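Local coordinates for hydrogenase (NiFe) small subunit HydA (PDB 3MYR) that carries the iron-sulfur clusters of a heterodimeric [NiFe] hydrogenase and relays electrons between the active site of the large subunit and an external partner, at the interface of chains A and B. Residues are numbered along the deposited sequence; one frame, centred on the assembly and turned at random. Chains: chain A, Hydrogenase (NiFe) small subunit HydA; chain B, Nickel-dependent hydrogenase large subunit.

Contacts 1 and 2 belong to one heterodimer interface of small and large subunit, with the centres of their C-alpha atoms about 26 Å apart. They share no residue or secondary-structure element. Contact 1 sets the loop that follows A:Trp233, a residue of the [3Fe-4S] site, against helix 203-209 of chain B. Contact 2 joins the loop leading to A:Cys14, a ligand of a [4Fe-4S] cluster, and helix 118-121 to a chain B loop and helix 41-44. The large subunit is thus touched beside two different cluster sites, which would help to hold the electron-transfer chain in register with the nickel-iron centre.

Contact 1: the interface of chains A and B. Residues chain A 234-235, 237; chain B 202-203, 206-207.
A:Thr237 and B:Lys203 cross at about a right angle where a loop of the small subunit of this [NiFe] hydrogenase meets the large subunit. The loop follows directly on A:Trp233, a residue of the [3Fe-4S] site, and B:Lys203, at the start of helix 203-209, lays its extended chain along it. OG1 of A:Thr237, the hydroxyl oxygen, meets the methylene CG of B:Lys203 at 3.3 Å. The same hydroxyl donates to the backbone O of A:Asn234 at 2.6 Å, tilted 28° from the carbonyl plane, which probably steadies the loop that receives the lysine.

With OG1 beside its own backbone N (chi1 -60°), A:Thr237 sends its methyl CG2 toward the helix. There CG2 packs tightly on CG1 of B:Ile207, 3.5 Å away, again with the side chains nearly perpendicular, and it also touches the methyl CB of B:Ala206 at 3.9 Å.

A:Asp235 runs alongside the outer part of B:Lys203, both pointing the same way, with CB of the aspartate 3.9 Å from CE of the lysine. The carboxylate OD2 and the terminal amine NZ are 4.1 Å apart, too far for a salt bridge, although their opposite charges probably attract. On the other flank, the amide of A:Asn234 brings OD1 to 3.4 Å from CB of B:Ala206, while its ND2 end faces the methyl of B:Ala202.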
loop_
_atom_site.group_PDB
_atom_site.type_symbol
_atom_site.label_atom_id
_atom_site.label_comp_id
_atom_site.label_asym_id
_atom_site.label_seq_id
_atom_site.Cartn_x
_atom_site.Cartn_y
_atom_site.Cartn_z
ATOM N N ASN A 234 9.572 13.594 5.509
ATOM C CA ASN A 234 10.615 12.628 5.072
ATOM C C ASN A 234 12.008 13.110 5.365
ATOM O O ASN A 234 12.872 13.232 4.474
ATOM C CB ASN A 234 10.438 12.268 3.578
ATOM C CG ASN A 234 9.024 11.655 3.298
ATOM O OD1 ASN A 234 8.128 12.312 2.734
ATOM N ND2 ASN A 234 8.818 10.391 3.721
ATOM N N ASP A 235 12.230 13.357 6.642
ATOM C CA ASP A 235 13.481 13.880 7.130
ATOM C C ASP A 235 13.816 15.248 6.524
ATOM O O ASP A 235 14.921 15.435 6.044
ATOM C CB ASP A 235 14.598 12.865 6.874
ATOM C CG ASP A 235 15.775 13.063 7.838
ATOM O OD1 ASP A 235 15.588 13.850 8.788
ATOM O OD2 ASP A 235 16.862 12.540 7.599
ATOM N N THR A 237 12.811 16.770 3.714
ATOM C CA THR A 237 13.063 16.757 2.257
ATOM C C THR A 237 12.197 17.834 1.545
ATOM O O THR A 237 12.693 18.588 0.726
ATOM C CB THR A 237 12.765 15.340 1.659
ATOM O OG1 THR A 237 13.627 14.364 2.302
ATOM C CG2 THR A 237 12.959 15.309 0.126
ATOM N N ALA B 202 12.076 6.702 0.168
ATOM C CA ALA B 202 10.832 7.447 0.186
ATOM C C ALA B 202 11.019 8.940 -0.066
ATOM O O ALA B 202 10.046 9.640 -0.400
ATOM C CB ALA B 202 10.149 7.252 1.529
ATOM N N LYS B 203 12.232 9.457 0.145
ATOM C CA LYS B 203 12.517 10.899 -0.148
ATOM C C LYS B 203 12.321 11.222 -1.619
ATOM O O LYS B 203 12.102 12.375 -1.981
ATOM C CB LYS B 203 14.010 11.189 0.195
ATOM C CG LYS B 203 14.255 11.137 1.712
ATOM C CD LYS B 203 15.702 11.406 1.980
ATOM C CE LYS B 203 15.903 11.397 3.514
ATOM N NZ LYS B 203 17.401 11.553 3.626
ATOM N N ALA B 206 8.977 12.460 -2.124
ATOM C CA ALA B 206 8.747 13.743 -1.439
ATOM C C ALA B 206 9.272 14.886 -2.311
ATOM O O ALA B 206 8.648 15.939 -2.421
ATOM C CB ALA B 206 9.433 13.733 -0.062
ATOM N N ILE B 207 10.365 14.634 -3.029
ATOM C CA ILE B 207 10.886 15.667 -3.904
ATOM C C ILE B 207 9.883 16.090 -5.016
ATOM O O ILE B 207 9.561 17.253 -5.148
ATOM C CB ILE B 207 12.259 15.292 -4.479
ATOM C CG1 ILE B 207 13.292 15.239 -3.352
ATOM C CG2 ILE B 207 12.700 16.303 -5.639
ATOM C CD1 ILE B 207 14.686 14.614 -3.818
#

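Contact 2: the interface of chains A and B. Residues chain A 11-14, 119-120; chain B 37-39, 41, 44.
A:Gln12 and B:Val38 make a direct hydrogen bond across this heterodimer interface, beside the CXXC segment of the small subunit that begins at A:Cys14, a ligand of a [4Fe-4S] cluster. The amide NE2 of A:Gln12 donates to the backbone O of B:Val38 at 3.1 Å. The geometry is regular: 150° at the hydrogen, with the donor in the carbonyl plane and the acceptor 6° out of the amide plane. The chain is extended beyond CG (chi2 179°), which carries the amide out to the backbone of the partner loop. A leucine in its place would probably leave the B:Val38 carbonyl without this N-H and weaken the tie between the two loops.

Two waters add bridges. Water 1 joins the backbone O of A:Gln12 to NH1 of B:Arg39, lying at the edge of the guanidinium and in its plane, 3.1 Å from NH1. Water 2 links the backbone O of A:Pro120 to that of B:Arg39.

Apolar packing surrounds these bonds. The methylenes of B:Arg39 pack against two neighbouring chain A groups: CG of A:Pro120 lies alongside, 3.8 Å from CD of the arginine, while A:Gln12 slides past in the opposite direction, its CB 4.0 Å from CG of B:Arg39. B:Met37, bent at chi2 and chi3, curls its methyl CE to 3.8 Å from CA of A:Gln12. Farther along, A:Leu119 meets B:Ile41 at about a right angle through their CD1 methyls, although A:Leu119 is modelled with a flattened CG, which makes the exact position of its methyl doubtful.

The guanidinium of B:Arg39 has a neighbour on each face. The backbone O of A:Glu13 sits over one, offset toward the rim, and on the other CD1 of B:Ile41, from the arginine's own chain, stands 3.6 Å above the centre of the plane.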
loop_
_atom_site.group_PDB
_atom_site.type_symbol
_atom_site.label_atom_id
_atom_site.label_comp_id
_atom_site.label_asym_id
_atom_site.label_seq_id
_atom_site.Cartn_x
_atom_site.Cartn_y
_atom_site.Cartn_z
ATOM N N PHE A 11 -8.136 -0.514 11.781
ATOM C CA PHE A 11 -9.580 -0.762 11.540
ATOM C C PHE A 11 -9.947 -0.382 10.081
ATOM O O PHE A 11 -9.389 -0.991 9.131
ATOM C CB PHE A 11 -10.371 0.023 12.618
ATOM C CG PHE A 11 -10.227 -0.564 14.036
ATOM C CD1 PHE A 11 -10.283 -1.944 14.242
ATOM C CD2 PHE A 11 -10.121 0.260 15.150
ATOM C CE1 PHE A 11 -10.301 -2.502 15.539
ATOM C CE2 PHE A 11 -10.085 -0.281 16.456
ATOM C CZ PHE A 11 -10.171 -1.665 16.653
ATOM N N GLN A 12 -10.651 0.734 9.853
ATOM C CA GLN A 12 -10.916 1.106 8.440
ATOM C C GLN A 12 -9.802 2.034 7.964
ATOM O O GLN A 12 -10.003 3.277 7.796
ATOM C CB GLN A 12 -12.271 1.802 8.278
ATOM C CG GLN A 12 -13.473 0.917 8.685
ATOM C CD GLN A 12 -14.727 1.739 8.505
ATOM O OE1 GLN A 12 -14.952 2.674 9.263
ATOM N NE2 GLN A 12 -15.562 1.395 7.500
ATOM N N GLU A 13 -8.615 1.467 7.803
ATOM C CA GLU A 13 -7.468 2.295 7.448
ATOM C C GLU A 13 -6.993 1.931 6.028
ATOM O O GLU A 13 -7.374 0.851 5.463
ATOM C CB GLU A 13 -6.301 2.143 8.418
ATOM C CG GLU A 13 -6.166 0.820 9.100
ATOM C CD GLU A 13 -5.337 -0.259 8.383
ATOM O OE1 GLU A 13 -5.902 -1.378 8.062
ATOM O OE2 GLU A 13 -4.093 -0.098 8.358
ATOM N N CYS A 14 -6.058 2.735 5.516
ATOM C CA CYS A 14 -5.515 2.403 4.206
ATOM C C CYS A 14 -4.055 1.921 4.392
ATOM O O CYS A 14 -3.388 1.567 3.426
ATOM C CB CYS A 14 -5.614 3.694 3.326
ATOM S SG CYS A 14 -4.225 4.901 3.622
ATOM N N LEU A 119 -11.756 9.517 5.755
ATOM C CA LEU A 119 -12.301 9.209 4.474
ATOM C C LEU A 119 -13.543 8.343 4.561
ATOM O O LEU A 119 -14.509 8.638 3.906
ATOM C CB LEU A 119 -11.249 8.531 3.633
ATOM C CG LEU A 119 -11.362 8.430 2.150
ATOM C CD1 LEU A 119 -10.601 7.296 1.467
ATOM C CD2 LEU A 119 -12.424 9.212 1.416
ATOM N N PRO A 120 -13.498 7.233 5.319
ATOM C CA PRO A 120 -14.731 6.400 5.414
ATOM C C PRO A 120 -15.964 7.200 5.907
ATOM O O PRO A 120 -17.123 6.895 5.565
ATOM C CB PRO A 120 -14.368 5.325 6.473
ATOM C CG PRO A 120 -12.797 5.213 6.369
ATOM C CD PRO A 120 -12.409 6.755 6.193
ATOM N N MET B 37 -13.275 -6.064 5.491
ATOM C CA MET B 37 -13.458 -4.623 5.795
ATOM C C MET B 37 -13.852 -3.917 4.501
ATOM O O MET B 37 -13.289 -4.205 3.415
ATOM C CB MET B 37 -12.201 -4.020 6.428
ATOM C CG MET B 37 -12.344 -2.546 6.883
ATOM S SD MET B 37 -12.151 -1.322 5.527
ATOM C CE MET B 37 -10.328 -1.139 5.417
ATOM N N VAL B 38 -14.826 -3.003 4.597
ATOM C CA VAL B 38 -15.191 -2.202 3.430
ATOM C C VAL B 38 -15.305 -0.728 3.874
ATOM O O VAL B 38 -15.637 -0.468 5.075
ATOM C CB VAL B 38 -16.598 -2.718 2.869
ATOM C CG1 VAL B 38 -17.657 -2.576 3.919
ATOM C CG2 VAL B 38 -16.974 -1.991 1.534
ATOM N N ARG B 39 -15.044 0.201 2.944
ATOM C CA ARG B 39 -15.248 1.648 3.146
ATOM C C ARG B 39 -16.252 2.297 2.157
ATOM O O ARG B 39 -16.952 3.267 2.515
ATOM C CB ARG B 39 -13.911 2.417 3.142
ATOM C CG ARG B 39 -13.034 2.026 4.327
ATOM C CD ARG B 39 -11.558 2.381 4.187
ATOM N NE ARG B 39 -10.981 1.673 3.042
ATOM C CZ ARG B 39 -9.863 2.034 2.407
ATOM N NH1 ARG B 39 -9.211 3.151 2.770
ATOM N NH2 ARG B 39 -9.471 1.331 1.334
ATOM N N ILE B 41 -15.525 3.675 -0.965
ATOM C CA ILE B 41 -14.976 4.871 -1.558
ATOM C C ILE B 41 -15.625 5.219 -2.923
ATOM O O ILE B 41 -15.788 6.401 -3.286
ATOM C CB ILE B 41 -13.432 4.738 -1.639
ATOM C CG1 ILE B 41 -12.900 4.675 -0.197
ATOM C CG2 ILE B 41 -12.808 5.972 -2.498
ATOM C CD1 ILE B 41 -11.412 4.255 -0.067
ATOM N N ILE B 44 -18.531 7.214 -2.100
ATOM C CA ILE B 44 -18.093 8.541 -1.606
ATOM C C ILE B 44 -17.805 9.538 -2.722
ATOM O O ILE B 44 -18.205 10.727 -2.655
ATOM C CB ILE B 44 -16.955 8.383 -0.605
ATOM C CG1 ILE B 44 -17.544 7.717 0.663
ATOM C CG2 ILE B 44 -16.275 9.797 -0.222
ATOM C CD1 ILE B 44 -16.461 7.070 1.609
HETATM O O HOH W 1 -9.330 4.791 5.366
HETATM O O HOH W 2 -17.773 4.387 4.901
#